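Long-range contacts in putative exported protein (Bordetella parapertussis, PDB 3OCJ), which is of unknown function but carries a class I methyltransferase-like domain, and so may bind S-adenosylmethionine: residues C127-Y138 against A155-H166; L278-R287 against P297-A305. All blocks are in the same frame, centred on the assembly; numbering follows the deposited sequence.

Contact 1: residues C127-Y138 against A155-H166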
loop_
_atom_site.group_PDB
_atom_site.type_symbol
_atom_site.label_atom_id
_atom_site.label_comp_id
_atom_site.label_asym_id
_atom_site.label_seq_id
_atom_site.Cartn_x
_atom_site.Cartn_y
_atom_site.Cartn_z
ATOM N N CYS A 127 5.540 2.256 -8.893
ATOM C CA CYS A 127 6.400 1.096 -8.709
ATOM C C CYS A 127 7.082 1.004 -7.352
ATOM O O CYS A 127 7.435 -0.093 -6.912
ATOM C CB CYS A 127 7.441 0.984 -9.829
ATOM S SG CYS A 127 8.638 2.325 -9.889
ATOM N N GLY A 128 7.257 2.141 -6.684
ATOM C CA GLY A 128 8.041 2.158 -5.460
ATOM C C GLY A 128 9.386 1.493 -5.710
ATOM O O GLY A 128 10.019 1.722 -6.743
ATOM N N TRP A 129 9.823 0.655 -4.775
ATOM C CA TRP A 129 11.094 -0.057 -4.926
ATOM C C TRP A 129 10.949 -1.355 -5.725
ATOM O O TRP A 129 11.917 -2.096 -5.875
ATOM C CB TRP A 129 11.716 -0.366 -3.559
ATOM C CG TRP A 129 12.301 0.834 -2.874
ATOM C CD1 TRP A 129 12.223 2.130 -3.282
ATOM C CD2 TRP A 129 13.054 0.841 -1.654
ATOM N NE1 TRP A 129 12.887 2.950 -2.395
ATOM C CE2 TRP A 129 13.404 2.180 -1.386
ATOM C CE3 TRP A 129 13.473 -0.156 -0.770
ATOM C CZ2 TRP A 129 14.153 2.549 -0.269
ATOM C CZ3 TRP A 129 14.217 0.213 0.344
ATOM C CH2 TRP A 129 14.549 1.555 0.579
HETATM N N MSE A 130 9.739 -1.627 -6.214
HETATM C CA MSE A 130 9.471 -2.803 -7.061
HETATM C C MSE A 130 9.644 -4.137 -6.333
HETATM O O MSE A 130 10.044 -5.141 -6.932
HETATM C CB MSE A 130 10.323 -2.753 -8.337
HETATM C CG MSE A 130 9.917 -1.610 -9.255
HETATM SE SE MSE A 130 11.012 -1.412 -10.843
HETATM C CE MSE A 130 11.032 -3.198 -11.355
ATOM N N SER A 131 9.305 -4.139 -5.046
ATOM C CA SER A 131 9.503 -5.292 -4.171
ATOM C C SER A 131 8.846 -6.556 -4.714
ATOM O O SER A 131 9.424 -7.647 -4.675
ATOM C CB SER A 131 8.947 -4.988 -2.777
ATOM O OG SER A 131 9.226 -3.649 -2.391
ATOM N N GLU A 132 7.628 -6.410 -5.212
ATOM C CA GLU A 132 6.873 -7.562 -5.677
ATOM C C GLU A 132 7.474 -8.132 -6.968
ATOM O O GLU A 132 7.635 -9.336 -7.096
ATOM C CB GLU A 132 5.375 -7.238 -5.816
ATOM C CG GLU A 132 4.986 -6.334 -6.978
ATOM C CD GLU A 132 5.313 -4.862 -6.755
ATOM O OE1 GLU A 132 6.023 -4.537 -5.780
ATOM O OE2 GLU A 132 4.854 -4.026 -7.567
ATOM N N LEU A 133 7.846 -7.269 -7.906
ATOM C CA LEU A 133 8.407 -7.748 -9.167
ATOM C C LEU A 133 9.791 -8.382 -9.003
ATOM O O LEU A 133 10.128 -9.346 -9.688
ATOM C CB LEU A 133 8.453 -6.627 -10.211
ATOM C CG LEU A 133 7.119 -6.009 -10.644
ATOM C CD1 LEU A 133 7.359 -5.010 -11.770
ATOM C CD2 LEU A 133 6.128 -7.073 -11.074
ATOM N N LEU A 134 10.592 -7.849 -8.088
ATOM C CA LEU A 134 11.938 -8.374 -7.877
ATOM C C LEU A 134 11.925 -9.677 -7.072
ATOM O O LEU A 134 12.941 -10.358 -6.968
ATOM C CB LEU A 134 12.824 -7.325 -7.199
ATOM C CG LEU A 134 13.136 -6.075 -8.029
ATOM C CD1 LEU A 134 13.814 -5.010 -7.174
ATOM C CD2 LEU A 134 13.997 -6.416 -9.244
ATOM N N ALA A 135 10.774 -10.024 -6.507
ATOM C CA ALA A 135 10.655 -11.251 -5.719
ATOM C C ALA A 135 10.187 -12.450 -6.542
ATOM O O ALA A 135 10.194 -13.576 -6.049
ATOM C CB ALA A 135 9.723 -11.035 -4.531
ATOM N N LEU A 136 9.777 -12.218 -7.784
ATOM C CA LEU A 136 9.214 -13.296 -8.597
ATOM C C LEU A 136 10.280 -14.260 -9.111
ATOM O O LEU A 136 11.474 -13.949 -9.116
ATOM C CB LEU A 136 8.410 -12.738 -9.777
ATOM C CG LEU A 136 7.287 -11.753 -9.453
ATOM C CD1 LEU A 136 6.608 -11.259 -10.723
ATOM C CD2 LEU A 136 6.277 -12.374 -8.508
ATOM N N ASP A 137 9.833 -15.439 -9.535
ATOM C CA ASP A 137 10.720 -16.460 -10.077
ATOM C C ASP A 137 10.702 -16.341 -11.593
ATOM O O ASP A 137 9.677 -16.589 -12.227
ATOM C CB ASP A 137 10.228 -17.843 -9.626
ATOM C CG ASP A 137 11.085 -18.983 -10.152
ATOM O OD1 ASP A 137 12.056 -18.728 -10.891
ATOM O OD2 ASP A 137 10.780 -20.149 -9.820
ATOM N N TYR A 138 11.841 -15.965 -12.177
ATOM C CA TYR A 138 11.932 -15.754 -13.619
ATOM C C TYR A 138 12.594 -16.912 -14.371
ATOM O O TYR A 138 12.849 -16.806 -15.566
ATOM C CB TYR A 138 12.661 -14.434 -13.916
ATOM C CG TYR A 138 11.865 -13.232 -13.446
ATOM C CD1 TYR A 138 10.827 -12.721 -14.220
ATOM C CD2 TYR A 138 12.130 -12.620 -12.223
ATOM C CE1 TYR A 138 10.075 -11.627 -13.793
ATOM C CE2 TYR A 138 11.377 -11.527 -11.781
ATOM C CZ TYR A 138 10.355 -11.032 -12.576
ATOM O OH TYR A 138 9.602 -9.955 -12.159
ATOM N N ALA A 155 11.747 7.013 -5.048
ATOM C CA ALA A 155 11.242 5.672 -5.316
ATOM C C ALA A 155 12.053 5.019 -6.436
ATOM O O ALA A 155 12.452 3.858 -6.330
ATOM C CB ALA A 155 9.755 5.717 -5.681
ATOM N N LEU A 156 12.286 5.770 -7.507
ATOM C CA LEU A 156 13.027 5.237 -8.646
ATOM C C LEU A 156 14.472 4.916 -8.272
ATOM O O LEU A 156 14.981 3.860 -8.626
ATOM C CB LEU A 156 12.961 6.200 -9.828
ATOM C CG LEU A 156 11.524 6.492 -10.261
ATOM C CD1 LEU A 156 11.507 7.409 -11.459
ATOM C CD2 LEU A 156 10.758 5.189 -10.574
ATOM N N ASP A 157 15.117 5.818 -7.536
ATOM C CA ASP A 157 16.470 5.569 -7.059
ATOM C C ASP A 157 16.521 4.304 -6.212
ATOM O O ASP A 157 17.455 3.507 -6.322
ATOM C CB ASP A 157 16.992 6.760 -6.249
ATOM C CG ASP A 157 17.211 7.996 -7.101
ATOM O OD1 ASP A 157 17.071 7.902 -8.339
ATOM O OD2 ASP A 157 17.528 9.064 -6.532
ATOM N N GLY A 158 15.518 4.119 -5.359
ATOM C CA GLY A 158 15.468 2.945 -4.508
ATOM C C GLY A 158 15.225 1.663 -5.283
ATOM O O GLY A 158 15.749 0.604 -4.930
ATOM N N ALA A 159 14.411 1.743 -6.331
ATOM C CA ALA A 159 14.175 0.573 -7.174
ATOM C C ALA A 159 15.478 0.145 -7.839
ATOM O O ALA A 159 15.817 -1.038 -7.860
ATOM C CB ALA A 159 13.104 0.863 -8.218
ATOM N N THR A 160 16.211 1.118 -8.364
ATOM C CA THR A 160 17.497 0.832 -8.985
ATOM C C THR A 160 18.454 0.184 -7.991
ATOM O O THR A 160 19.095 -0.821 -8.306
ATOM C CB THR A 160 18.115 2.095 -9.566
ATOM O OG1 THR A 160 18.215 3.096 -8.551
ATOM C CG2 THR A 160 17.254 2.618 -10.678
ATOM N N ARG A 161 18.532 0.745 -6.788
ATOM C CA ARG A 161 19.419 0.209 -5.755
ATOM C C ARG A 161 19.033 -1.208 -5.327
ATOM O O ARG A 161 19.903 -2.053 -5.111
ATOM C CB ARG A 161 19.481 1.137 -4.535
ATOM C CG ARG A 161 20.115 2.495 -4.812
ATOM C CD ARG A 161 20.469 3.234 -3.522
ATOM N NE ARG A 161 19.311 3.442 -2.654
ATOM C CZ ARG A 161 18.521 4.511 -2.698
ATOM N NH1 ARG A 161 18.755 5.480 -3.573
ATOM N NH2 ARG A 161 17.493 4.613 -1.865
ATOM N N LEU A 162 17.733 -1.469 -5.205
ATOM C CA LEU A 162 17.264 -2.783 -4.791
ATOM C C LEU A 162 17.509 -3.819 -5.889
ATOM O O LEU A 162 17.755 -4.988 -5.604
ATOM C CB LEU A 162 15.776 -2.733 -4.422
ATOM C CG LEU A 162 15.182 -4.009 -3.814
ATOM C CD1 LEU A 162 15.880 -4.346 -2.505
ATOM C CD2 LEU A 162 13.676 -3.869 -3.595
ATOM N N ALA A 163 17.454 -3.375 -7.142
ATOM C CA ALA A 163 17.597 -4.275 -8.281
ATOM C C ALA A 163 19.052 -4.474 -8.697
ATOM O O ALA A 163 19.342 -5.314 -9.550
ATOM C CB ALA A 163 16.788 -3.751 -9.463
ATOM N N ALA A 164 19.958 -3.709 -8.095
ATOM C CA ALA A 164 21.345 -3.632 -8.570
ATOM C C ALA A 164 22.036 -4.976 -8.800
ATOM O O ALA A 164 22.811 -5.119 -9.751
ATOM C CB ALA A 164 22.189 -2.744 -7.646
ATOM N N GLY A 165 21.772 -5.951 -7.935
ATOM C CA GLY A 165 22.417 -7.249 -8.051
ATOM C C GLY A 165 21.497 -8.331 -8.586
ATOM O O GLY A 165 21.849 -9.512 -8.620
ATOM N N HIS A 166 20.311 -7.915 -9.013
ATOM C CA HIS A 166 19.273 -8.829 -9.466
ATOM C C HIS A 166 19.546 -9.314 -10.890
ATOM O O HIS A 166 20.183 -8.619 -11.682
ATOM C CB HIS A 166 17.922 -8.110 -9.407
ATOM C CG HIS A 166 16.736 -9.019 -9.487
ATOM N ND1 HIS A 166 16.269 -9.534 -10.676
ATOM C CD2 HIS A 166 15.907 -9.487 -8.523
ATOM C CE1 HIS A 166 15.206 -10.282 -10.443
ATOM N NE2 HIS A 166 14.968 -10.275 -9.144
#
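In this Rossmann-like methyltransferase domain, the turn and short, weakly bonded helix after strand 121-124 pack against helix 153-163, which follows strand 145-150. The type II' turn Cys127-Met130 brings the backbones closest, with Trp129 CA 3.9 Å from Ala159 CA. The residues facing it are small: Gly158 has no side chain where its CA lies against the indole, 3.3 Å from Trp129 NE1, and Ala159 offers only a methyl, its CB 3.5 Å from Gly128 O. Gly158 CA sits over one face of the Trp129 indole, 3.7 Å from the centroid of the five-membered ring and 26° off its normal. On the helix 68-76 side, His72 also meets the indole.

Farther along, Leu134 uses both methyl branches. Its CD1 meets Leu162 CD2 at 3.8 Å, and its CD2 touches Ala163 CB and also lies over one face of the His166 imidazole. His166 CG stands anti to the backbone N (chi1 -164°), which brings that ring face against Leu134 CD2. From there NE2 donates to Leu134 O at 3.0 Å; the N-H...O angle of 135° shows a bent bond, and the acceptor is tilted out of the ring plane. ND1 pairs with Leu168 N, so both ring nitrogens are held and the flip state is fixed. Tyr138 OH donates to Leu133 O at 2.6 Å, a second side-chain bond to a backbone carbonyl, within 127-138.

Gly128 N bonds Asp150 OD2 at the end of the next strand. A glycine-containing loop after the first strand and an acidic residue ending the second are consistent with the S-adenosylmethionine site of class I methyltransferases.

Contact 2: residues L278-R287 against P297-A305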
loop_
_atom_site.group_PDB
_atom_site.type_symbol
_atom_site.label_atom_id
_atom_site.label_comp_id
_atom_site.label_asym_id
_atom_site.label_seq_id
_atom_site.Cartn_x
_atom_site.Cartn_y
_atom_site.Cartn_z
ATOM N N LEU A 278 -14.146 -1.037 -11.845
ATOM C CA LEU A 278 -13.322 -1.760 -12.805
ATOM C C LEU A 278 -14.113 -2.111 -14.066
ATOM O O LEU A 278 -13.573 -2.060 -15.178
ATOM C CB LEU A 278 -12.716 -3.016 -12.168
ATOM C CG LEU A 278 -11.590 -2.763 -11.158
ATOM C CD1 LEU A 278 -11.350 -4.032 -10.348
ATOM C CD2 LEU A 278 -10.309 -2.323 -11.862
ATOM N N GLU A 279 -15.379 -2.491 -13.891
ATOM C CA GLU A 279 -16.230 -2.804 -15.039
ATOM C C GLU A 279 -16.489 -1.561 -15.890
ATOM O O GLU A 279 -16.454 -1.632 -17.122
ATOM C CB GLU A 279 -17.524 -3.484 -14.581
ATOM C CG GLU A 279 -17.263 -4.913 -14.102
ATOM C CD GLU A 279 -18.492 -5.646 -13.597
ATOM O OE1 GLU A 279 -19.545 -5.009 -13.391
ATOM O OE2 GLU A 279 -18.377 -6.872 -13.391
ATOM N N GLU A 280 -16.720 -0.423 -15.245
ATOM C CA GLU A 280 -16.894 0.833 -15.977
ATOM C C GLU A 280 -15.644 1.145 -16.799
ATOM O O GLU A 280 -15.739 1.618 -17.935
ATOM C CB GLU A 280 -17.216 1.989 -15.022
ATOM C CG GLU A 280 -17.122 3.383 -15.650
ATOM C CD GLU A 280 -18.028 3.565 -16.857
ATOM O OE1 GLU A 280 -19.065 2.866 -16.962
ATOM O OE2 GLU A 280 -17.702 4.428 -17.703
ATOM N N ALA A 281 -14.473 0.878 -16.218
ATOM C CA ALA A 281 -13.202 1.080 -16.909
ATOM C C ALA A 281 -12.922 0.091 -18.037
ATOM O O ALA A 281 -11.958 0.280 -18.782
ATOM C CB ALA A 281 -12.063 1.060 -15.908
ATOM N N GLY A 282 -13.732 -0.962 -18.154
ATOM C CA GLY A 282 -13.620 -1.899 -19.267
ATOM C C GLY A 282 -13.125 -3.299 -18.928
ATOM O O GLY A 282 -12.966 -4.150 -19.819
ATOM N N PHE A 283 -12.864 -3.542 -17.647
ATOM C CA PHE A 283 -12.371 -4.847 -17.210
ATOM C C PHE A 283 -13.460 -5.908 -17.101
ATOM O O PHE A 283 -14.628 -5.603 -16.856
ATOM C CB PHE A 283 -11.617 -4.725 -15.883
ATOM C CG PHE A 283 -10.313 -4.001 -16.005
ATOM C CD1 PHE A 283 -9.186 -4.662 -16.481
ATOM C CD2 PHE A 283 -10.209 -2.660 -15.666
ATOM C CE1 PHE A 283 -7.974 -3.996 -16.600
ATOM C CE2 PHE A 283 -9.002 -1.985 -15.787
ATOM C CZ PHE A 283 -7.884 -2.648 -16.256
ATOM N N THR A 284 -13.049 -7.161 -17.282
ATOM C CA THR A 284 -13.935 -8.312 -17.162
ATOM C C THR A 284 -13.242 -9.407 -16.356
ATOM O O THR A 284 -12.074 -9.280 -15.976
ATOM C CB THR A 284 -14.309 -8.877 -18.550
ATOM O OG1 THR A 284 -13.125 -9.336 -19.219
ATOM C CG2 THR A 284 -14.981 -7.813 -19.402
ATOM N N ASP A 285 -13.972 -10.480 -16.087
ATOM C CA ASP A 285 -13.411 -11.680 -15.470
ATOM C C ASP A 285 -12.694 -11.415 -14.141
ATOM O O ASP A 285 -11.653 -12.011 -13.858
ATOM C CB ASP A 285 -12.464 -12.397 -16.443
ATOM C CG ASP A 285 -13.173 -12.896 -17.692
ATOM O OD1 ASP A 285 -14.410 -13.054 -17.660
ATOM O OD2 ASP A 285 -12.486 -13.134 -18.707
ATOM N N LEU A 286 -13.281 -10.573 -13.304
ATOM C CA LEU A 286 -12.631 -10.203 -12.046
ATOM C C LEU A 286 -12.479 -11.388 -11.110
ATOM O O LEU A 286 -13.403 -12.203 -10.958
ATOM C CB LEU A 286 -13.428 -9.115 -11.324
ATOM C CG LEU A 286 -13.164 -7.653 -11.695
ATOM C CD1 LEU A 286 -13.026 -7.394 -13.189
ATOM C CD2 LEU A 286 -14.226 -6.749 -11.062
ATOM N N ARG A 287 -11.318 -11.466 -10.473
ATOM C CA ARG A 287 -11.051 -12.440 -9.418
ATOM C C ARG A 287 -10.539 -11.690 -8.197
ATOM O O ARG A 287 -9.592 -10.896 -8.295
ATOM C CB ARG A 287 -10.000 -13.454 -9.882
ATOM C CG ARG A 287 -9.392 -14.325 -8.771
ATOM C CD ARG A 287 -10.407 -15.244 -8.085
ATOM N NE ARG A 287 -9.767 -15.984 -6.995
ATOM C CZ ARG A 287 -10.389 -16.412 -5.899
ATOM N NH1 ARG A 287 -11.672 -16.151 -5.714
ATOM N NH2 ARG A 287 -9.712 -17.061 -4.962
ATOM N N PRO A 297 -8.267 -6.706 0.185
ATOM C CA PRO A 297 -8.277 -7.668 -0.916
ATOM C C PRO A 297 -7.422 -7.245 -2.099
ATOM O O PRO A 297 -7.184 -6.059 -2.364
ATOM C CB PRO A 297 -9.749 -7.710 -1.348
ATOM C CG PRO A 297 -10.534 -7.180 -0.172
ATOM C CD PRO A 297 -9.609 -6.167 0.477
ATOM N N THR A 298 -6.988 -8.268 -2.824
ATOM C CA THR A 298 -6.320 -8.149 -4.107
ATOM C C THR A 298 -7.373 -8.435 -5.163
ATOM O O THR A 298 -8.251 -9.280 -4.956
ATOM C CB THR A 298 -5.192 -9.175 -4.172
ATOM O OG1 THR A 298 -4.203 -8.849 -3.187
ATOM C CG2 THR A 298 -4.536 -9.270 -5.556
ATOM N N VAL A 299 -7.301 -7.737 -6.286
ATOM C CA VAL A 299 -8.176 -8.029 -7.409
ATOM C C VAL A 299 -7.367 -8.168 -8.692
ATOM O O VAL A 299 -6.470 -7.357 -8.972
ATOM C CB VAL A 299 -9.296 -6.974 -7.559
ATOM C CG1 VAL A 299 -8.716 -5.547 -7.737
ATOM C CG2 VAL A 299 -10.237 -7.331 -8.716
ATOM N N ILE A 300 -7.683 -9.211 -9.454
ATOM C CA ILE A 300 -7.091 -9.447 -10.764
ATOM C C ILE A 300 -8.188 -9.222 -11.796
ATOM O O ILE A 300 -9.243 -9.869 -11.737
ATOM C CB ILE A 300 -6.516 -10.867 -10.906
ATOM C CG1 ILE A 300 -5.525 -11.165 -9.766
ATOM C CG2 ILE A 300 -5.810 -10.999 -12.254
ATOM C CD1 ILE A 300 -6.122 -11.836 -8.538
ATOM N N ALA A 301 -7.951 -8.299 -12.723
ATOM C CA ALA A 301 -8.959 -7.861 -13.688
ATOM C C ALA A 301 -8.434 -8.046 -15.107
ATOM O O ALA A 301 -7.311 -7.658 -15.404
ATOM C CB ALA A 301 -9.299 -6.403 -13.426
ATOM N N ARG A 302 -9.248 -8.617 -15.992
ATOM C CA ARG A 302 -8.810 -8.901 -17.354
ATOM C C ARG A 302 -9.258 -7.847 -18.366
ATOM O O ARG A 302 -10.390 -7.377 -18.312
ATOM C CB ARG A 302 -9.342 -10.271 -17.791
ATOM C CG ARG A 302 -9.090 -10.609 -19.250
ATOM C CD ARG A 302 -7.665 -11.108 -19.465
ATOM N NE ARG A 302 -7.364 -12.268 -18.626
ATOM C CZ ARG A 302 -6.134 -12.680 -18.340
ATOM N NH1 ARG A 302 -5.949 -13.745 -17.568
ATOM N NH2 ARG A 302 -5.087 -12.026 -18.824
ATOM N N LYS A 303 -8.363 -7.475 -19.279
ATOM C CA LYS A 303 -8.743 -6.706 -20.455
ATOM C C LYS A 303 -9.048 -7.688 -21.577
ATOM O O LYS A 303 -8.215 -8.525 -21.908
ATOM C CB LYS A 303 -7.618 -5.772 -20.891
ATOM C CG LYS A 303 -7.944 -4.971 -22.148
ATOM C CD LYS A 303 -6.903 -3.902 -22.404
ATOM C CE LYS A 303 -7.213 -3.139 -23.691
ATOM N NZ LYS A 303 -6.372 -1.911 -23.817
ATOM N N PRO A 304 -10.247 -7.590 -22.165
ATOM C CA PRO A 304 -10.618 -8.530 -23.230
ATOM C C PRO A 304 -9.599 -8.595 -24.366
ATOM O O PRO A 304 -8.998 -7.584 -24.739
ATOM C CB PRO A 304 -11.954 -7.974 -23.725
ATOM C CG PRO A 304 -12.541 -7.310 -22.524
ATOM C CD PRO A 304 -11.368 -6.719 -21.775
ATOM N N ALA A 305 -9.410 -9.799 -24.902
ATOM C CA ALA A 305 -8.543 -10.006 -26.055
ATOM C C ALA A 305 -9.174 -9.350 -27.273
ATOM O O ALA A 305 -10.389 -9.152 -27.300
ATOM C CB ALA A 305 -8.343 -11.502 -26.299
ATOM O OXT ALA A 305 -8.499 -8.997 -28.242
HETATM O O HOH W 1 -9.082 -12.254 -13.390
HETATM O O HOH W 2 -9.691 -14.041 -18.170
#
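Phe283 packs against Ala301 and the Arg302 carbonyl where the chain leaves helix 271-280 to enter the sheet. Its CB lies 3.8 Å from Ala301 CB, and CG comes slightly nearer to the same methyl. CD1 comes to 3.5 Å from Ala301 CB, with Arg302 O at the ring edge, near its plane. CE1 meets Ala301 O at 3.9 Å. With CG anti to the carbonyl carbon (chi1 -69°), the ring is carried to Trp214 of helix 203-216, which it meets edge-to-face.

Gly282 ends the helix in a Schellman motif, its positive phi (111°) turning the chain toward the strand. The backbones form the antiparallel hairpin that closes one edge of the methyltransferase-like sheet. Thr284 and Arg302 form one hydrogen-bonded pair, Arg287 and Ile300 another, in which Ile300 N donates to Arg287 O at 2.8 Å, nearly straight at 172°. The one-residue shift between them defines a beta bulge around Asp285, where a water donates to both Asp285 O (2.6 Å) and Ile300 O. A second water links Asp285 OD2 to Arg302 NE, while Arg302 NH2 reaches Gly220 O. Leu278 CD1 and Val299 CG2 meet tip to tip at 3.8 Å, and Leu286 CD1 rests 3.9 Å from Ala301 CB.

In the fold
Contacts 1 and 2 follow one another along the chain and do not touch: their centres are 26 Å apart and their nearest atoms about 10 Å. They lie at different parts of one seven-stranded sheet, contact 1 on its helical flank. There it packs the connections beside strands 121-124, 145-150 and 172-176, whereas contact 2 pairs the two antiparallel strands at the other edge. Helix 96-115 runs beside both segments 127-138 and 297-305, and in contact 2 its His115 is touched by Arg302. A bound palmitic acid lies about 10 Å from Gly128 and about 12 Å from the side chain of Thr298; the probable cofactor-binding loop belongs to contact 1.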